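Local structure of cellulose 1,4-beta-cellobiosidase (Thermobifida fusca, 4JJJ) at residues N111-V123 against G202-A214. The protein probably hydrolyses cellulose to release cellobiose, this chain being its family 48 glycoside hydrolase catalytic domain. The protein carries 1 engineered substitution. Sequence-based numbering, arbitrary orientation. Where two conformers were deposited one is given.
Sequences NADGYPSPLMNNV and GYLDLFTDDQNYA. With BGC (beta-D-glucopyranose), chain D; BGC (beta-D-glucopyranose), chain B; BGC (beta-D-glucopyranose), chain C.
Ser117 pairs with both neighbours of Thr208: its N donates to Phe207 O (3.1 Å, 166° at the hydrogen) and its O accepts from Asp209 N (2.8 Å). This makes the bridge of a two-stranded parallel sheet, 117-118 beside 208-209. The cis peptide between Tyr115 and Pro116 leads into it. Pro116 lays its ring over the backbone of the other segment, CG lying 3.4 Å from Asp205 O, while the Tyr115 ring turns its edge to Phe207 O. Beyond the bridge, Leu119 CD1 meets Thr208 CG2 at 3.5 Å, and CD2 lies 3.8 Å from Asp210 OD2. A chi1 of -61° puts Thr208 OG1 anti to the carbonyl carbon and CG2 anti to the backbone N, and that methyl also comes within 3.4 Å of O6 of glucose D. Asp210 OD2 grips the sugar chain twice, accepting from this O6 at 2.6 Å and from O2 of glucose B. Leu119, Thr208 and Asp210 thus form part of the glycan-binding site of the hydrolase. Behind them, Tyr213 OH donates to Thr208 O in the carbonyl plane and receives Asp210 N, fixing the backbone beneath the carboxylate. Ser117 OG bonds to Pro107 O and Gln109 NE2, Met120 joins Tyr105 through the backbone, and Phe207 meets the His189 ring of strand 189-190, while Leu204 packs on strand 216-220.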
ATOM      1  N   ASN A 111      -0.554 -18.124  13.219  1.00  9.82           N
ATOM      2  CA  ASN A 111      -0.462 -18.722  11.914  1.00  9.64           C
ATOM      3  C   ASN A 111      -1.870 -18.956  11.381  1.00  8.56           C
ATOM      4  O   ASN A 111      -2.883 -18.756  12.060  1.00  9.77           O
ATOM      5  CB  ASN A 111       0.389 -20.005  11.953  1.00 10.00           C
ATOM      6  CG  ASN A 111       1.089 -20.331  10.674  1.00 10.34           C
ATOM      7  OD1 ASN A 111       0.851 -19.687   9.617  1.00  8.27           O
ATOM      8  ND2 ASN A 111       2.036 -21.296  10.701  1.00 11.24           N
ATOM      9  N   ALA A 112      -1.945 -19.233  10.077  1.00  9.29           N
ATOM     10  CA  ALA A 112      -3.198 -19.378   9.338  1.00  9.05           C
ATOM     11  C   ALA A 112      -4.137 -20.471   9.901  1.00  8.60           C
ATOM     12  O   ALA A 112      -5.371 -20.326   9.848  1.00 10.28           O
ATOM     13  CB  ALA A 112      -2.866 -19.690   7.867  1.00  9.66           C
ATOM     14  N   ASP A 113      -3.507 -21.466  10.508  1.00 10.42           N
ATOM     15  CA  ASP A 113      -4.259 -22.540  11.204  1.00 10.34           C
ATOM     16  C   ASP A 113      -5.011 -22.100  12.427  1.00 12.61           C
ATOM     17  O   ASP A 113      -5.865 -22.851  12.967  1.00 14.46           O
ATOM     18  CB  ASP A 113      -3.365 -23.743  11.527  1.00 11.07           C
ATOM     19  CG  ASP A 113      -2.255 -23.440  12.452  1.00 14.12           C
ATOM     20  OD1 ASP A 113      -1.897 -22.287  12.700  1.00 13.26           O
ATOM     21  OD2 ASP A 113      -1.726 -24.418  13.005  1.00 13.82           O
ATOM     22  N   GLY A 114      -4.797 -20.866  12.894  1.00 11.40           N
ATOM     23  CA  GLY A 114      -5.654 -20.310  13.939  1.00 11.62           C
ATOM     24  C   GLY A 114      -7.015 -19.767  13.569  1.00 10.45           C
ATOM     25  O   GLY A 114      -7.826 -19.312  14.409  1.00 12.94           O
ATOM     26  N   TYR A 115      -7.302 -19.780  12.253  1.00 10.69           N
ATOM     27  CA  TYR A 115      -8.478 -19.197  11.712  1.00  9.79           C
ATOM     28  C   TYR A 115      -9.414 -20.326  11.308  1.00 10.67           C
ATOM     29  O   TYR A 115      -8.945 -21.345  10.736  1.00 11.54           O
ATOM     30  CB  TYR A 115      -8.070 -18.301  10.473  1.00  9.15           C
ATOM     31  CG  TYR A 115      -7.343 -17.065  10.950  1.00  7.60           C
ATOM     32  CD1 TYR A 115      -5.977 -17.092  11.142  1.00  7.28           C
ATOM     33  CD2 TYR A 115      -8.053 -15.930  11.217  1.00  7.77           C
ATOM     34  CE1 TYR A 115      -5.363 -15.958  11.633  1.00  8.31           C
ATOM     35  CE2 TYR A 115      -7.449 -14.801  11.692  1.00  7.84           C
ATOM     36  CZ  TYR A 115      -6.090 -14.838  11.870  1.00  7.93           C
ATOM     37  OH  TYR A 115      -5.385 -13.671  12.358  1.00 10.46           O
ATOM     38  N   PRO A 116     -10.706 -20.133  11.468  1.00 10.62           N
ATOM     39  CA  PRO A 116     -11.366 -18.938  11.878  1.00 10.68           C
ATOM     40  C   PRO A 116     -11.194 -18.580  13.345  1.00 10.39           C
ATOM     41  O   PRO A 116     -11.073 -19.461  14.203  1.00 10.84           O
ATOM     42  CB  PRO A 116     -12.844 -19.207  11.533  1.00 11.84           C
ATOM     43  CG  PRO A 116     -12.946 -20.708  11.761  1.00 12.50           C
ATOM     44  CD  PRO A 116     -11.696 -21.183  11.096  1.00 12.06           C
ATOM     45  N   SER A 117     -10.989 -17.263  13.578  1.00  9.71           N
ATOM     46  CA  SER A 117     -10.696 -16.700  14.892  1.00  9.78           C
ATOM     47  C   SER A 117     -11.979 -16.165  15.508  1.00  9.80           C
ATOM     48  O   SER A 117     -12.833 -15.602  14.856  1.00 10.29           O
ATOM     49  CB  SER A 117      -9.707 -15.554  14.712  1.00  9.68           C
ATOM     50  OG  SER A 117      -9.196 -15.205  15.976  1.00 10.79           O
ATOM     51  N   PRO A 118     -12.181 -16.435  16.835  1.00 11.27           N
ATOM     52  CA  PRO A 118     -13.457 -16.077  17.465  1.00 12.50           C
ATOM     53  C   PRO A 118     -13.619 -14.625  17.916  1.00 12.71           C
ATOM     54  O   PRO A 118     -12.653 -13.918  18.266  1.00 13.17           O
ATOM     55  CB  PRO A 118     -13.443 -16.979  18.737  1.00 12.31           C
ATOM     56  CG  PRO A 118     -11.974 -17.062  19.092  1.00 12.97           C
ATOM     57  CD  PRO A 118     -11.215 -17.007  17.757  1.00 11.84           C
ATOM     58  N   LEU A 119     -14.843 -14.204  17.930  1.00 15.20           N
ATOM     59  CA  LEU A 119     -15.225 -12.995  18.622  1.00 15.82           C
ATOM     60  C   LEU A 119     -15.036 -13.109  20.117  1.00 18.31           C
ATOM     61  O   LEU A 119     -15.365 -14.159  20.696  1.00 16.65           O
ATOM     62  CB  LEU A 119     -16.676 -12.671  18.365  1.00 17.56           C
ATOM     63  CG  LEU A 119     -17.120 -12.120  17.023  1.00 21.91           C
ATOM     64  CD1 LEU A 119     -16.929 -13.022  15.827  1.00 23.47           C
ATOM     65  CD2 LEU A 119     -18.610 -11.841  17.182  1.00 24.04           C
ATOM     66  N   MET A 120     -14.527 -12.040  20.731  0.70 16.33           N
ATOM     67  CA  MET A 120     -14.332 -11.960  22.197  0.70 17.72           C
ATOM     68  C   MET A 120     -15.003 -10.705  22.746  0.70 18.19           C
ATOM     69  O   MET A 120     -14.539  -9.584  22.623  0.70 16.18           O
ATOM     70  CB  MET A 120     -12.862 -12.031  22.576  0.70 18.49           C
ATOM     71  CG  MET A 120     -12.198 -13.327  22.168  0.70 19.69           C
ATOM     72  SD  MET A 120     -10.486 -13.455  22.633  0.70 24.89           S
ATOM     73  CE  MET A 120     -10.142 -15.132  22.090  0.70 24.73           C
ATOM     74  N   ASN A 121     -16.173 -10.869  23.304  1.00 18.45           N
ATOM     75  CA  ASN A 121     -16.870  -9.711  23.866  1.00 21.18           C
ATOM     76  C   ASN A 121     -16.314  -9.127  25.163  1.00 19.07           C
ATOM     77  O   ASN A 121     -16.712  -7.965  25.518  1.00 17.65           O
ATOM     78  CB  ASN A 121     -18.345 -10.067  24.167  1.00 27.47           C
ATOM     79  CG  ASN A 121     -19.113 -10.353  22.916  1.00 35.30           C
ATOM     80  OD1 ASN A 121     -18.958  -9.657  21.916  1.00 37.26           O
ATOM     81  ND2 ASN A 121     -19.899 -11.410  22.933  1.00 37.63           N
ATOM     82  N   ASN A 122     -15.441  -9.839  25.836  1.00 18.05           N
ATOM     83  CA  ASN A 122     -14.826  -9.349  27.119  1.00 18.57           C
ATOM     84  C   ASN A 122     -13.662  -8.403  26.888  1.00 20.59           C
ATOM     85  O   ASN A 122     -13.119  -7.875  27.839  1.00 18.61           O
ATOM     86  CB  ASN A 122     -14.389 -10.508  28.034  1.00 22.47           C
ATOM     87  CG  ASN A 122     -13.273 -11.368  27.455  1.00 31.76           C
ATOM     88  OD1 ASN A 122     -12.937 -11.317  26.279  1.00 34.34           O
ATOM     89  ND2 ASN A 122     -12.687 -12.179  28.305  1.00 37.17           N
ATOM     90  N   VAL A 123     -13.269  -8.181  25.616  1.00 16.63           N
ATOM     91  CA  VAL A 123     -12.162  -7.285  25.341  1.00 15.96           C
ATOM     92  C   VAL A 123     -12.735  -5.913  25.037  1.00 16.61           C
ATOM     93  O   VAL A 123     -13.541  -5.782  24.147  1.00 16.34           O
ATOM     94  CB  VAL A 123     -11.334  -7.818  24.189  1.00 14.72           C
ATOM     95  CG1 VAL A 123     -10.409  -6.737  23.690  1.00 14.16           C
ATOM     96  CG2 VAL A 123     -10.560  -9.052  24.586  1.00 15.70           C
ATOM     97  N   GLY A 202     -20.555 -18.736   2.427  1.00  9.33           N
ATOM     98  CA  GLY A 202     -19.608 -18.026   1.502  1.00  9.54           C
ATOM     99  C   GLY A 202     -18.208 -18.390   1.955  1.00  9.26           C
ATOM    100  O   GLY A 202     -17.761 -19.554   2.194  1.00 10.14           O
ATOM    101  N   TYR A 203     -17.383 -17.332   2.122  1.00  9.29           N
ATOM    102  CA  TYR A 203     -16.048 -17.535   2.591  1.00  8.86           C
ATOM    103  C   TYR A 203     -15.875 -17.110   4.063  1.00  8.69           C
ATOM    104  O   TYR A 203     -14.805 -17.216   4.606  1.00  7.72           O
ATOM    105  CB  TYR A 203     -15.075 -16.676   1.746  1.00  8.59           C
ATOM    106  CG  TYR A 203     -14.953 -17.168   0.286  1.00  7.67           C
ATOM    107  CD1 TYR A 203     -15.966 -16.909  -0.622  1.00  7.73           C
ATOM    108  CD2 TYR A 203     -13.792 -17.839  -0.144  1.00  7.99           C
ATOM    109  CE1 TYR A 203     -15.849 -17.343  -1.911  1.00  8.59           C
ATOM    110  CE2 TYR A 203     -13.669 -18.294  -1.437  1.00  8.47           C
ATOM    111  CZ  TYR A 203     -14.709 -18.016  -2.320  1.00  7.91           C
ATOM    112  OH  TYR A 203     -14.600 -18.406  -3.681  1.00  9.63           O
ATOM    113  N   LEU A 204     -16.987 -16.660   4.707  1.00 10.32           N
ATOM    114  CA  LEU A 204     -16.845 -15.901   5.944  1.00 10.35           C
ATOM    115  C   LEU A 204     -16.224 -16.781   7.039  1.00 10.43           C
ATOM    116  O   LEU A 204     -15.398 -16.283   7.880  1.00  9.81           O
ATOM    117  CB  LEU A 204     -18.185 -15.407   6.426  1.00 11.25           C
ATOM    118  CG  LEU A 204     -18.925 -14.514   5.521  1.00 11.60           C
ATOM    119  CD1 LEU A 204     -20.267 -14.138   6.099  1.00 12.89           C
ATOM    120  CD2 LEU A 204     -18.076 -13.246   5.205  1.00 11.70           C
ATOM    121  N   ASP A 205     -16.618 -18.058   7.092  1.00 10.03           N
ATOM    122  CA  ASP A 205     -16.182 -18.902   8.121  1.00 10.78           C
ATOM    123  C   ASP A 205     -14.877 -19.574   7.924  1.00  9.31           C
ATOM    124  O   ASP A 205     -14.508 -20.461   8.732  1.00 11.07           O
ATOM    125  CB  ASP A 205     -17.298 -19.941   8.524  1.00 10.96           C
ATOM    126  CG  ASP A 205     -17.803 -20.796   7.338  1.00 13.03           C
ATOM    127  OD1 ASP A 205     -17.305 -20.631   6.223  1.00 12.75           O
ATOM    128  OD2 ASP A 205     -18.612 -21.758   7.589  1.00 12.76           O
ATOM    129  N   LEU A 206     -14.070 -19.137   6.915  1.00  8.93           N
ATOM    130  CA  LEU A 206     -12.665 -19.495   6.876  1.00  9.25           C
ATOM    131  C   LEU A 206     -11.910 -18.576   7.879  1.00  7.98           C
ATOM    132  O   LEU A 206     -10.828 -18.856   8.277  1.00  9.34           O
ATOM    133  CB  LEU A 206     -12.151 -19.170   5.452  1.00  9.21           C
ATOM    134  CG  LEU A 206     -12.635 -20.093   4.337  1.00  9.44           C
ATOM    135  CD1 LEU A 206     -12.363 -19.508   2.950  1.00 10.62           C
ATOM    136  CD2 LEU A 206     -11.955 -21.401   4.428  1.00 10.02           C
ATOM    137  N   PHE A 207     -12.512 -17.414   8.137  1.00  8.39           N
ATOM    138  CA  PHE A 207     -11.850 -16.285   8.740  1.00  8.92           C
ATOM    139  C   PHE A 207     -12.313 -15.926  10.130  1.00 10.17           C
ATOM    140  O   PHE A 207     -11.473 -15.668  10.973  1.00 11.23           O
ATOM    141  CB  PHE A 207     -11.861 -15.083   7.795  1.00  8.67           C
ATOM    142  CG  PHE A 207     -11.387 -15.421   6.403  1.00  8.52           C
ATOM    143  CD1 PHE A 207     -10.177 -16.011   6.194  1.00  8.61           C
ATOM    144  CD2 PHE A 207     -12.163 -15.130   5.275  1.00  9.01           C
ATOM    145  CE1 PHE A 207      -9.713 -16.321   4.924  1.00  9.54           C
ATOM    146  CE2 PHE A 207     -11.744 -15.432   4.009  1.00  9.72           C
ATOM    147  CZ  PHE A 207     -10.494 -15.986   3.831  1.00  8.32           C
ATOM    148  N   THR A 208     -13.611 -15.868  10.356  1.00 10.62           N
ATOM    149  CA  THR A 208     -14.216 -15.444  11.638  1.00 11.40           C
ATOM    150  C   THR A 208     -15.075 -16.596  12.149  1.00 12.29           C
ATOM    151  O   THR A 208     -15.793 -17.191  11.361  1.00 11.46           O
ATOM    152  CB  THR A 208     -15.027 -14.239  11.362  1.00 13.04           C
ATOM    153  OG1 THR A 208     -14.174 -13.188  10.848  1.00 13.48           O
ATOM    154  CG2 THR A 208     -15.671 -13.671  12.603  1.00 14.00           C
ATOM    155  N   ASP A 209     -14.941 -16.877  13.434  1.00 13.93           N
ATOM    156  CA  ASP A 209     -15.693 -17.955  14.124  1.00 15.37           C
ATOM    157  C   ASP A 209     -16.811 -17.266  14.865  1.00 17.56           C
ATOM    158  O   ASP A 209     -16.599 -16.552  15.843  1.00 18.19           O
ATOM    159  CB  ASP A 209     -14.754 -18.692  15.042  1.00 17.33           C
ATOM    160  CG  ASP A 209     -15.380 -19.919  15.692  1.00 24.90           C
ATOM    161  OD1 ASP A 209     -16.515 -20.227  15.326  1.00 29.38           O
ATOM    162  OD2 ASP A 209     -14.647 -20.519  16.527  1.00 24.79           O
ATOM    163  N   ASP A 210     -18.036 -17.403  14.344  1.00 15.19           N
ATOM    164  CA  ASP A 210     -19.189 -16.766  14.899  1.00 17.92           C
ATOM    165  C   ASP A 210     -20.268 -17.823  14.899  1.00 19.70           C
ATOM    166  O   ASP A 210     -20.235 -18.765  14.116  1.00 20.14           O
ATOM    167  CB  ASP A 210     -19.572 -15.563  14.063  1.00 17.71           C
ATOM    168  CG  ASP A 210     -20.466 -14.591  14.792  1.00 23.99           C
ATOM    169  OD1 ASP A 210     -21.114 -14.960  15.816  1.00 22.81           O
ATOM    170  OD2 ASP A 210     -20.529 -13.437  14.300  1.00 22.11           O
ATOM    171  N   GLN A 211     -21.221 -17.653  15.801  1.00 24.59           N
ATOM    172  CA  GLN A 211     -22.280 -18.637  15.941  1.00 29.65           C
ATOM    173  C   GLN A 211     -23.290 -18.529  14.808  1.00 26.35           C
ATOM    174  O   GLN A 211     -23.970 -19.479  14.503  1.00 30.09           O
ATOM    175  CB  GLN A 211     -22.966 -18.562  17.319  1.00 37.14           C
ATOM    176  CG  GLN A 211     -23.136 -19.981  17.886  1.00 47.38           C
ATOM    177  CD  GLN A 211     -24.235 -20.086  18.941  1.00 60.90           C
ATOM    178  OE1 GLN A 211     -25.419 -19.870  18.650  1.00 64.52           O
ATOM    179  NE2 GLN A 211     -23.850 -20.432  20.177  1.00 68.31           N
ATOM    180  N   ASN A 212     -23.389 -17.335  14.227  0.50 24.29           N
ATOM    181  CA  ASN A 212     -24.329 -17.041  13.157  0.50 23.07           C
ATOM    182  C   ASN A 212     -23.491 -16.435  12.015  0.50 21.20           C
ATOM    183  O   ASN A 212     -22.464 -15.770  12.360  0.50 18.00           O
ATOM    184  CB  ASN A 212     -25.344 -15.982  13.633  0.50 24.56           C
ATOM    185  CG  ASN A 212     -26.272 -16.481  14.739  0.50 26.16           C
ATOM    186  OD1 ASN A 212     -27.029 -17.440  14.562  0.50 25.20           O
ATOM    187  ND2 ASN A 212     -26.219 -15.812  15.884  0.50 27.57           N
ATOM    188  N   TYR A 213     -23.826 -16.693  10.731  1.00 18.04           N
ATOM    189  CA  TYR A 213     -23.172 -15.952   9.606  1.00 15.18           C
ATOM    190  C   TYR A 213     -24.196 -15.221   8.777  1.00 15.43           C
ATOM    191  O   TYR A 213     -25.262 -15.728   8.380  1.00 16.51           O
ATOM    192  CB  TYR A 213     -22.292 -16.859   8.691  1.00 13.88           C
ATOM    193  CG  TYR A 213     -21.137 -17.401   9.448  1.00 12.73           C
ATOM    194  CD1 TYR A 213     -19.976 -16.632   9.639  1.00 13.39           C
ATOM    195  CD2 TYR A 213     -21.159 -18.614  10.029  1.00 11.61           C
ATOM    196  CE1 TYR A 213     -18.901 -17.101  10.381  1.00 13.11           C
ATOM    197  CE2 TYR A 213     -20.106 -19.112  10.807  1.00 14.21           C
ATOM    198  CZ  TYR A 213     -18.930 -18.350  10.952  1.00 13.00           C
ATOM    199  OH  TYR A 213     -17.872 -18.813  11.658  1.00 14.90           O
ATOM    200  N   ALA A 214     -23.921 -13.960   8.485  1.00 15.40           N
ATOM    201  CA  ALA A 214     -24.833 -13.206   7.712  1.00 14.84           C
ATOM    202  C   ALA A 214     -24.149 -12.712   6.426  1.00 13.13           C
ATOM    203  O   ALA A 214     -22.953 -12.419   6.468  1.00 12.39           O
ATOM    204  CB  ALA A 214     -25.338 -11.994   8.531  1.00 16.55           C
TER
HETATM  205  C2  BGC D   5     -18.399  -7.126  13.798  1.00 11.05           C
HETATM  206  C3  BGC D   5     -19.518  -7.763  14.651  1.00 14.57           C
HETATM  207  C4  BGC D   5     -20.180  -8.906  13.868  1.00 15.30           C
HETATM  208  C5  BGC D   5     -19.117  -9.884  13.302  1.00 14.67           C
HETATM  209  C6  BGC D   5     -19.578 -11.107  12.505  1.00 16.20           C
HETATM  210  C1  BGC D   5     -17.463  -8.190  13.285  1.00 11.69           C
HETATM  211  O2  BGC D   5     -17.770  -6.200  14.616  1.00 10.80           O
HETATM  212  O3  BGC D   5     -20.532  -6.765  14.959  1.00 15.89           O
HETATM  213  O4  BGC D   5     -20.864  -9.779  14.870  1.00 17.58           O
HETATM  214  O5  BGC D   5     -18.229  -9.085  12.439  1.00 12.07           O
HETATM  215  O6  BGC D   5     -18.836 -12.307  12.741  1.00 19.24           O
HETATM  216  C2  BGC B   6     -22.817 -10.836  15.472  1.00 22.32           C
HETATM  217  C3  BGC B   6     -24.298 -10.696  15.817  1.00 25.57           C
HETATM  218  C4  BGC B   6     -24.543  -9.338  16.497  1.00 28.44           C
HETATM  219  C5  BGC B   6     -23.984  -8.186  15.642  1.00 28.00           C
HETATM  220  C6  BGC B   6     -24.370  -6.834  16.216  1.00 30.34           C
HETATM  221  C1  BGC B   6     -22.248  -9.535  14.818  1.00 21.48           C
HETATM  222  O2  BGC B   6     -22.723 -11.968  14.608  1.00 22.30           O
HETATM  223  O3  BGC B   6     -24.647 -11.826  16.703  1.00 29.63           O
HETATM  224  O4  BGC B   6     -25.953  -9.217  16.779  1.00 30.99           O
HETATM  225  O5  BGC B   6     -22.508  -8.376  15.702  1.00 22.42           O
HETATM  226  O6  BGC B   6     -23.472  -6.781  17.297  1.00 31.11           O
HETATM  227  C2  BGC C   4     -14.030  -9.374  10.340  1.00 10.14           C
HETATM  228  C3  BGC C   4     -15.405  -8.866  10.755  1.00 10.78           C
HETATM  229  C4  BGC C   4     -15.318  -8.170  12.138  1.00  9.38           C
HETATM  230  C5  BGC C   4     -14.227  -7.097  12.087  1.00  9.42           C
HETATM  231  C6  BGC C   4     -13.966  -6.464  13.495  1.00  8.78           C
HETATM  232  C1  BGC C   4     -13.056  -8.197  10.321  1.00  9.30           C
HETATM  233  O2  BGC C   4     -14.169  -9.902   9.036  1.00 11.93           O
HETATM  234  O3  BGC C   4     -16.283 -10.013  10.823  1.00 11.60           O
HETATM  235  O4  BGC C   4     -16.533  -7.481  12.435  1.00 10.76           O
HETATM  236  O5  BGC C   4     -13.002  -7.711  11.670  1.00  8.15           O
HETATM  237  O6  BGC C   4     -13.432  -7.409  14.423  1.00  9.16           O
HETATM  238  O   HOH W   1      -8.766 -20.703   7.858  1.00 10.11           O
HETATM  239  O   HOH W   2     -12.041 -20.364  16.870  1.00 27.02           O
HETATM  240  O   HOH W   3     -17.197 -16.429  18.462  1.00 27.33           O